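Cocosin 1 acidic chain (Cocos nucifera, PDB 5WPW) serves as a hexameric 11S seed storage globulin of coconut, probably laying down amino acids as a nutrient reserve for the seedling. Local coordinates at residues N296-P301 / A348-A353; G318-A323 / G333-G338; V375-A380 / D409-F414. The protein carries 2 engineered substitutions. All coordinates share one frame; numbering follows the deposited sequence.

Interaction 1 of 3, residues N296-P301 / A348-A353; sequences NAMVSP and AMLERA
Met298 carries much of the contact between strands 298-304 and 348-354, neighbours running antiparallel in the second cupin domain (164° between the short segments). Its CG stands anti to the carbonyl carbon (chi1 -74°), and from there the chain works its way along the partner strand. CB lies near the carbonyl oxygen of Glu351; CG meets Arg352 CG at 3.6 Å, the two chains crossing obliquely. Rotation about the CG-SD bond (chi3 38°) bends the chain and brings CE to Leu350 CG at 3.9 Å. An unbranched, flexible thioether suits this path, since it touches two neighbours on the same face. Further along, Pro301 CG rests alongside Leu350 CD1 at 3.8 Å.

The backbones are joined by two hydrogen bonds. Ala353 N donates a hydrogen bond to Ala297 O at 2.9 Å, nearly along the C=O axis, and Val299 N donates one to Glu351 O at 3.0 Å in the carbonyl plane. The same Glu351 O also receives a CA-H...O contact from Met298 CA at 3.2 Å. Pro301 has no N-H to offer, but its CA makes the same kind of contact with Met349 O at 3.2 Å.

Val299 and Glu351 form a hydrogen-bonded pair on the other face, side by side. Val299 CG2 touches Glu351 OE1 at 3.5 Å, while the valine also packs on Val291 and Leu293 of strand 287-293. The small Ala353 side chain packs on Leu293 of the same strand.

The Met298 face is covered by Leu187 of a second subunit, which packs on Met298, Leu350 and Arg352. The chemistry is therefore divided: inter-strand bonds and CA-H...O contacts satisfy part of the backbone, though buried Asn296 O and Glu351 N have no partner in the model, and a largely aliphatic surface remains for joining subunits.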
loop_
_atom_site.group_PDB
_atom_site.type_symbol
_atom_site.label_atom_id
_atom_site.label_comp_id
_atom_site.label_asym_id
_atom_site.label_seq_id
_atom_site.Cartn_x
_atom_site.Cartn_y
_atom_site.Cartn_z
ATOM N N ASN A 296 -16.220 -38.771 15.593
ATOM C CA ASN A 296 -14.885 -39.249 15.969
ATOM C C ASN A 296 -13.733 -38.642 15.158
ATOM O O ASN A 296 -12.588 -39.099 15.289
ATOM C CB ASN A 296 -14.808 -40.779 15.892
ATOM C CG ASN A 296 -15.793 -41.442 16.814
ATOM O OD1 ASN A 296 -16.587 -42.286 16.395
ATOM N ND2 ASN A 296 -15.755 -41.069 18.079
ATOM N N ALA A 297 -13.982 -37.634 14.330
ATOM C CA ALA A 297 -12.886 -37.073 13.544
ATOM C C ALA A 297 -12.010 -36.144 14.385
ATOM O O ALA A 297 -12.324 -35.783 15.525
ATOM C CB ALA A 297 -13.411 -36.328 12.320
ATOM N N MET A 298 -10.909 -35.728 13.781
ATOM C CA MET A 298 -9.886 -34.945 14.445
ATOM C C MET A 298 -9.520 -33.731 13.610
ATOM O O MET A 298 -9.519 -33.788 12.375
ATOM C CB MET A 298 -8.632 -35.781 14.672
ATOM C CG MET A 298 -8.759 -36.798 15.770
ATOM S SD MET A 298 -7.144 -37.101 16.477
ATOM C CE MET A 298 -6.501 -35.424 16.430
ATOM N N VAL A 299 -9.222 -32.636 14.298
ATOM C CA VAL A 299 -8.428 -31.563 13.728
ATOM C C VAL A 299 -6.969 -31.829 14.089
ATOM O O VAL A 299 -6.634 -31.985 15.267
ATOM C CB VAL A 299 -8.890 -30.186 14.227
ATOM C CG1 VAL A 299 -8.127 -29.095 13.490
ATOM C CG2 VAL A 299 -10.370 -29.998 13.984
ATOM N N SER A 300 -6.125 -31.898 13.070
ATOM C CA SER A 300 -4.693 -32.107 13.226
ATOM C C SER A 300 -4.124 -31.184 14.302
ATOM O O SER A 300 -4.547 -30.020 14.406
ATOM C CB SER A 300 -4.004 -31.845 11.882
ATOM O OG SER A 300 -2.619 -32.170 11.897
ATOM N N PRO A 301 -3.198 -31.668 15.132
ATOM C CA PRO A 301 -2.486 -30.775 16.058
ATOM C C PRO A 301 -1.891 -29.589 15.313
ATOM O O PRO A 301 -1.317 -29.733 14.235
ATOM C CB PRO A 301 -1.390 -31.672 16.652
ATOM C CG PRO A 301 -1.909 -33.049 16.498
ATOM C CD PRO A 301 -2.752 -33.067 15.260
ATOM N N ALA A 348 -0.132 -25.046 21.211
ATOM C CA ALA A 348 -0.467 -26.145 20.323
ATOM C C ALA A 348 -1.771 -26.763 20.797
ATOM O O ALA A 348 -1.995 -26.909 21.998
ATOM C CB ALA A 348 0.647 -27.200 20.298
ATOM N N MET A 349 -2.631 -27.116 19.856
ATOM C CA MET A 349 -3.914 -27.672 20.250
ATOM C C MET A 349 -4.384 -28.748 19.285
ATOM O O MET A 349 -4.003 -28.799 18.111
ATOM C CB MET A 349 -4.969 -26.580 20.371
ATOM C CG MET A 349 -5.539 -26.141 19.072
ATOM S SD MET A 349 -7.251 -25.773 19.491
ATOM C CE MET A 349 -7.799 -24.985 17.993
ATOM N N LEU A 350 -5.286 -29.568 19.809
ATOM C CA LEU A 350 -5.744 -30.803 19.200
ATOM C C LEU A 350 -7.205 -30.973 19.602
ATOM O O LEU A 350 -7.550 -30.706 20.757
ATOM C CB LEU A 350 -4.868 -31.953 19.714
ATOM C CG LEU A 350 -5.118 -33.426 19.485
ATOM C CD1 LEU A 350 -3.768 -34.145 19.614
ATOM C CD2 LEU A 350 -6.127 -33.959 20.490
ATOM N N GLU A 351 -8.056 -31.372 18.653
ATOM C CA GLU A 351 -9.478 -31.585 18.917
ATOM C C GLU A 351 -9.959 -32.898 18.302
ATOM O O GLU A 351 -9.589 -33.242 17.174
ATOM C CB GLU A 351 -10.335 -30.455 18.360
ATOM C CG GLU A 351 -10.116 -29.142 19.062
ATOM C CD GLU A 351 -10.329 -27.974 18.149
ATOM O OE1 GLU A 351 -10.650 -28.195 16.959
ATOM O OE2 GLU A 351 -10.187 -26.837 18.627
ATOM N N ARG A 352 -10.823 -33.606 19.033
ATOM C CA ARG A 352 -11.439 -34.835 18.540
ATOM C C ARG A 352 -12.919 -34.826 18.886
ATOM O O ARG A 352 -13.287 -34.669 20.055
ATOM C CB ARG A 352 -10.755 -36.069 19.126
ATOM C CG ARG A 352 -11.163 -37.352 18.434
ATOM C CD ARG A 352 -11.514 -38.421 19.448
ATOM N NE ARG A 352 -10.336 -39.170 19.874
ATOM C CZ ARG A 352 -9.788 -40.156 19.168
ATOM N NH1 ARG A 352 -10.313 -40.508 17.998
ATOM N NH2 ARG A 352 -8.717 -40.790 19.630
ATOM N N ALA A 353 -13.761 -34.973 17.870
ATOM C CA ALA A 353 -15.196 -35.023 18.097
ATOM C C ALA A 353 -15.571 -36.333 18.787
ATOM O O ALA A 353 -14.925 -37.372 18.593
ATOM C CB ALA A 353 -15.951 -34.894 16.773
#

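Interaction 2 of 3, residues G318-A323 / G333-G338; sequences GRVEVA and GELRQG
Arg319 sets out with CG anti to the backbone N (chi1 -167°), then bends at chi2 (80°), a turn that lays its guanidinium flat across the partner strand. Gly333 CA sits over the centre of that group, 3.5 Å above its plane, so one face of the guanidinium rests on the Gly333 backbone. The cation's polar partner is Asp332, which forms a salt bridge with NH2. Glu334, also with CG anti to N, runs out extended, its CG passing Gly318 O at 3.6 Å before its carboxylate pairs with Arg317.

The two strands are the arms of an antiparallel beta hairpin, 317-323 and 329-336, in the second cupin domain. Four backbone bonds join them, two for each of the pairs Gly318-Leu335 and Val320-Gly333. The shortest runs from Leu335 N to Gly318 O at 2.7 Å; the straightest goes from Val320 N to Gly333 O (2.9 Å, 167° at the hydrogen).

On the face away from the charges, Val320 CG2 approaches Leu335 CD1 loosely at 4.2 Å. Both aliphatic chains also pack on Leu341 of strand 340-343.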
loop_
_atom_site.group_PDB
_atom_site.type_symbol
_atom_site.label_atom_id
_atom_site.label_comp_id
_atom_site.label_asym_id
_atom_site.label_seq_id
_atom_site.Cartn_x
_atom_site.Cartn_y
_atom_site.Cartn_z
ATOM N N GLY A 318 -16.818 -32.466 22.082
ATOM C CA GLY A 318 -15.503 -32.886 21.644
ATOM C C GLY A 318 -14.452 -32.707 22.711
ATOM O O GLY A 318 -14.622 -31.946 23.665
ATOM N N ARG A 319 -13.365 -33.445 22.544
ATOM C CA ARG A 319 -12.195 -33.348 23.398
ATOM C C ARG A 319 -11.217 -32.344 22.800
ATOM O O ARG A 319 -10.837 -32.472 21.634
ATOM C CB ARG A 319 -11.498 -34.704 23.520
ATOM C CG ARG A 319 -10.470 -34.774 24.624
ATOM C CD ARG A 319 -11.194 -34.979 25.934
ATOM N NE ARG A 319 -10.319 -34.908 27.100
ATOM C CZ ARG A 319 -10.768 -34.940 28.350
ATOM N NH1 ARG A 319 -12.076 -35.032 28.574
ATOM N NH2 ARG A 319 -9.918 -34.883 29.373
ATOM N N VAL A 320 -10.811 -31.361 23.595
ATOM C CA VAL A 320 -9.757 -30.418 23.220
ATOM C C VAL A 320 -8.584 -30.594 24.174
ATOM O O VAL A 320 -8.761 -30.598 25.398
ATOM C CB VAL A 320 -10.249 -28.959 23.246
ATOM C CG1 VAL A 320 -9.158 -28.018 22.681
ATOM C CG2 VAL A 320 -11.524 -28.823 22.475
ATOM N N GLU A 321 -7.383 -30.718 23.618
ATOM C CA GLU A 321 -6.167 -30.662 24.403
ATOM C C GLU A 321 -5.313 -29.502 23.915
ATOM O O GLU A 321 -5.128 -29.336 22.707
ATOM C CB GLU A 321 -5.405 -31.959 24.302
ATOM C CG GLU A 321 -6.177 -33.107 24.917
ATOM C CD GLU A 321 -5.394 -34.384 24.846
ATOM O OE1 GLU A 321 -5.969 -35.408 24.432
ATOM O OE2 GLU A 321 -4.198 -34.348 25.189
ATOM N N VAL A 322 -4.807 -28.716 24.851
ATOM C CA VAL A 322 -3.958 -27.571 24.551
ATOM C C VAL A 322 -2.658 -27.715 25.330
ATOM O O VAL A 322 -2.678 -28.046 26.519
ATOM C CB VAL A 322 -4.690 -26.254 24.894
ATOM C CG1 VAL A 322 -3.783 -25.042 24.570
ATOM C CG2 VAL A 322 -5.990 -26.179 24.141
ATOM N N ALA A 323 -1.526 -27.478 24.657
ATOM C CA ALA A 323 -0.188 -27.545 25.239
ATOM C C ALA A 323 0.507 -26.184 25.121
ATOM O O ALA A 323 0.351 -25.497 24.108
ATOM C CB ALA A 323 0.667 -28.607 24.537
ATOM N N GLY A 333 -10.026 -31.383 28.202
ATOM C CA GLY A 333 -11.404 -31.492 28.631
ATOM C C GLY A 333 -12.315 -31.563 27.434
ATOM O O GLY A 333 -11.886 -31.455 26.283
ATOM N N GLU A 334 -13.592 -31.763 27.731
ATOM C CA GLU A 334 -14.628 -31.758 26.722
ATOM C C GLU A 334 -15.045 -30.316 26.462
ATOM O O GLU A 334 -14.722 -29.409 27.223
ATOM C CB GLU A 334 -15.813 -32.624 27.189
ATOM C CG GLU A 334 -16.977 -32.809 26.196
ATOM C CD GLU A 334 -18.058 -33.791 26.686
ATOM O OE1 GLU A 334 -18.988 -33.358 27.411
ATOM O OE2 GLU A 334 -17.999 -34.985 26.314
ATOM N N LEU A 335 -15.733 -30.099 25.362
ATOM C CA LEU A 335 -16.443 -28.853 25.147
ATOM C C LEU A 335 -17.834 -29.231 24.676
ATOM O O LEU A 335 -17.983 -30.167 23.882
ATOM C CB LEU A 335 -15.735 -27.955 24.113
ATOM C CG LEU A 335 -14.739 -26.879 24.551
ATOM C CD1 LEU A 335 -14.459 -25.953 23.385
ATOM C CD2 LEU A 335 -15.241 -26.066 25.723
ATOM N N ARG A 336 -18.850 -28.524 25.170
ATOM C CA ARG A 336 -20.204 -28.764 24.699
ATOM C C ARG A 336 -20.838 -27.440 24.304
ATOM O O ARG A 336 -20.257 -26.365 24.489
ATOM C CB ARG A 336 -21.055 -29.490 25.752
ATOM C CG ARG A 336 -21.018 -28.849 27.120
ATOM C CD ARG A 336 -21.559 -29.781 28.216
ATOM N NE ARG A 336 -21.259 -29.267 29.552
ATOM C CZ ARG A 336 -21.864 -28.218 30.103
ATOM N NH1 ARG A 336 -22.810 -27.563 29.435
ATOM N NH2 ARG A 336 -21.520 -27.819 31.323
ATOM N N GLN A 337 -22.040 -27.543 23.736
ATOM C CA GLN A 337 -22.782 -26.379 23.275
ATOM C C GLN A 337 -22.820 -25.275 24.328
ATOM O O GLN A 337 -23.118 -25.514 25.507
ATOM C CB GLN A 337 -24.203 -26.789 22.890
ATOM C CG GLN A 337 -25.119 -25.610 22.589
ATOM C CD GLN A 337 -26.403 -26.024 21.906
ATOM O OE1 GLN A 337 -26.401 -26.912 21.048
ATOM N NE2 GLN A 337 -27.512 -25.398 22.295
ATOM N N GLY A 338 -22.498 -24.057 23.895
ATOM C CA GLY A 338 -22.571 -22.886 24.746
ATOM C C GLY A 338 -21.309 -22.555 25.503
ATOM O O GLY A 338 -21.273 -21.523 26.184
#

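Interaction 3 of 3, residues V375-A380 / D409-F414; sequences VGKTSA and DEVAIF
One direct hydrogen bond ties the loop 375-380 to the C-terminal run 409-414: Lys377 N donates to Glu410 O at 2.9 Å, nearly straight at the hydrogen (162°) but from above the carbonyl plane. A water adds a bridge, donating to Val375 O at 2.7 Å and weakly to Val411 O at 3.3 Å. Within the loop, Ser379 OG bonds to Gly376 O at 2.8 Å; its short hydroxyl can fold back on the chain (chi1 68°).

Gly376 to Ser379 form a type I beta turn, which lies after strand 371-373 and before helix 386-393 of the second cupin domain. Gly376 has a positive phi (120°), and a CB there would crowd Glu410 O and the Phe414 ring.

Two contacts are apolar. Val375 CG2 meets Phe414 CE2 at 3.8 Å, the two side chains crossing at about a right angle, and the long, bent aliphatic part of Lys377 brings CE to 4.0 Å from Val411 CG1. Two others are packing against backbone oxygens: Val375 O lies at the ring edge, 3.6 Å from Phe414 CZ, and Lys377 CE comes to 3.5 Å from Asp409 O. The lysine NZ continues toward a third subunit, with a weak hydrogen bond to Glu81 O there.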
loop_
_atom_site.group_PDB
_atom_site.type_symbol
_atom_site.label_atom_id
_atom_site.label_comp_id
_atom_site.label_asym_id
_atom_site.label_seq_id
_atom_site.Cartn_x
_atom_site.Cartn_y
_atom_site.Cartn_z
ATOM N N VAL A 375 1.502 -32.360 12.038
ATOM C CA VAL A 375 1.484 -33.475 11.100
ATOM C C VAL A 375 0.475 -33.180 10.002
ATOM O O VAL A 375 -0.491 -32.437 10.206
ATOM C CB VAL A 375 1.137 -34.810 11.789
ATOM C CG1 VAL A 375 2.381 -35.397 12.422
ATOM C CG2 VAL A 375 0.031 -34.604 12.818
ATOM N N GLY A 376 0.700 -33.762 8.835
ATOM C CA GLY A 376 -0.198 -33.587 7.712
ATOM C C GLY A 376 0.499 -32.959 6.523
ATOM O O GLY A 376 1.695 -32.674 6.546
ATOM N N LYS A 377 -0.291 -32.723 5.474
ATOM C CA LYS A 377 0.294 -32.386 4.182
ATOM C C LYS A 377 1.000 -31.029 4.191
ATOM O O LYS A 377 1.965 -30.831 3.440
ATOM C CB LYS A 377 -0.781 -32.449 3.094
ATOM C CG LYS A 377 -1.762 -31.300 3.056
ATOM C CD LYS A 377 -2.199 -31.043 1.620
ATOM C CE LYS A 377 -3.022 -32.211 1.083
ATOM N NZ LYS A 377 -2.852 -32.415 -0.390
ATOM N N THR A 378 0.578 -30.103 5.044
ATOM C CA THR A 378 1.158 -28.763 5.055
ATOM C C THR A 378 1.900 -28.465 6.353
ATOM O O THR A 378 1.930 -27.320 6.806
ATOM C CB THR A 378 0.072 -27.709 4.832
ATOM O OG1 THR A 378 -0.920 -27.817 5.858
ATOM C CG2 THR A 378 -0.596 -27.878 3.488
ATOM N N SER A 379 2.506 -29.470 6.965
ATOM C CA SER A 379 2.846 -29.366 8.369
ATOM C C SER A 379 4.325 -29.084 8.585
ATOM O O SER A 379 5.154 -29.181 7.684
ATOM C CB SER A 379 2.455 -30.643 9.104
ATOM O OG SER A 379 3.273 -31.708 8.677
ATOM N N ALA A 380 4.640 -28.759 9.834
ATOM C CA ALA A 380 6.014 -28.483 10.218
ATOM C C ALA A 380 6.891 -29.721 10.069
ATOM O O ALA A 380 8.015 -29.641 9.553
ATOM C CB ALA A 380 6.040 -27.987 11.661
ATOM N N ASP A 409 -0.273 -37.061 3.552
ATOM C CA ASP A 409 -1.155 -36.731 2.446
ATOM C C ASP A 409 -2.404 -35.987 2.885
ATOM O O ASP A 409 -3.171 -35.544 2.025
ATOM C CB ASP A 409 -1.594 -38.008 1.722
ATOM C CG ASP A 409 -0.645 -38.417 0.630
ATOM O OD1 ASP A 409 0.215 -37.596 0.249
ATOM O OD2 ASP A 409 -0.758 -39.564 0.151
ATOM N N GLU A 410 -2.636 -35.854 4.190
ATOM C CA GLU A 410 -3.938 -35.465 4.707
ATOM C C GLU A 410 -3.998 -33.990 5.070
ATOM O O GLU A 410 -3.059 -33.449 5.651
ATOM C CB GLU A 410 -4.307 -36.303 5.929
ATOM C CG GLU A 410 -4.998 -37.585 5.517
ATOM C CD GLU A 410 -5.137 -38.591 6.627
ATOM O OE1 GLU A 410 -4.419 -39.606 6.584
ATOM O OE2 GLU A 410 -5.983 -38.379 7.511
ATOM N N VAL A 411 -5.132 -33.367 4.733
ATOM C CA VAL A 411 -5.514 -32.018 5.139
ATOM C C VAL A 411 -5.733 -31.977 6.644
ATOM O O VAL A 411 -5.565 -32.987 7.334
ATOM C CB VAL A 411 -6.783 -31.566 4.389
ATOM C CG1 VAL A 411 -6.534 -31.510 2.913
ATOM C CG2 VAL A 411 -7.967 -32.522 4.687
ATOM N N ALA A 412 -6.140 -30.820 7.170
ATOM C CA ALA A 412 -6.217 -30.649 8.620
ATOM C C ALA A 412 -7.280 -31.528 9.280
ATOM O O ALA A 412 -7.198 -31.762 10.495
ATOM C CB ALA A 412 -6.484 -29.185 8.959
ATOM N N ILE A 413 -8.259 -32.019 8.522
ATOM C CA ILE A 413 -9.334 -32.850 9.060
ATOM C C ILE A 413 -8.914 -34.303 8.891
ATOM O O ILE A 413 -8.902 -34.825 7.774
ATOM C CB ILE A 413 -10.674 -32.582 8.362
ATOM C CG1 ILE A 413 -11.099 -31.125 8.535
ATOM C CG2 ILE A 413 -11.771 -33.516 8.922
ATOM C CD1 ILE A 413 -12.070 -30.907 9.691
ATOM N N PHE A 414 -8.572 -34.947 10.002
ATOM C CA PHE A 414 -8.052 -36.305 10.014
ATOM C C PHE A 414 -9.210 -37.267 10.258
ATOM O O PHE A 414 -9.848 -37.219 11.315
ATOM C CB PHE A 414 -6.998 -36.457 11.109
ATOM C CG PHE A 414 -5.660 -35.881 10.763
ATOM C CD1 PHE A 414 -5.405 -35.347 9.504
ATOM C CD2 PHE A 414 -4.645 -35.871 11.701
ATOM C CE1 PHE A 414 -4.157 -34.815 9.204
ATOM C CE2 PHE A 414 -3.391 -35.341 11.405
ATOM C CZ PHE A 414 -3.146 -34.819 10.159
HETATM O O HOH W 1 -2.887 -32.030 9.029
#

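How the interactions relate
All three contacts reach one antiparallel sheet of the second cupin domain, in which neighbouring strands follow the order 413-414, 298-304, 348-354, 317-323, 329-336. Interaction 1 pairs the second and third of these and interaction 2 the fourth and fifth, with centres about 10 Å apart; interaction 3, which includes the first, is centred about 12 Å from interaction 1. Interactions 2 and 3 have centres about 21 Å apart and do not touch. Along the chain, interaction 2 is nested within the loop closed by interaction 1, and interaction 3 follows both. The C-terminal end thus returns to the sheet after helices 386-393 and 397-405. All three touch the second subunit, so this sheet contributes to hexamer assembly.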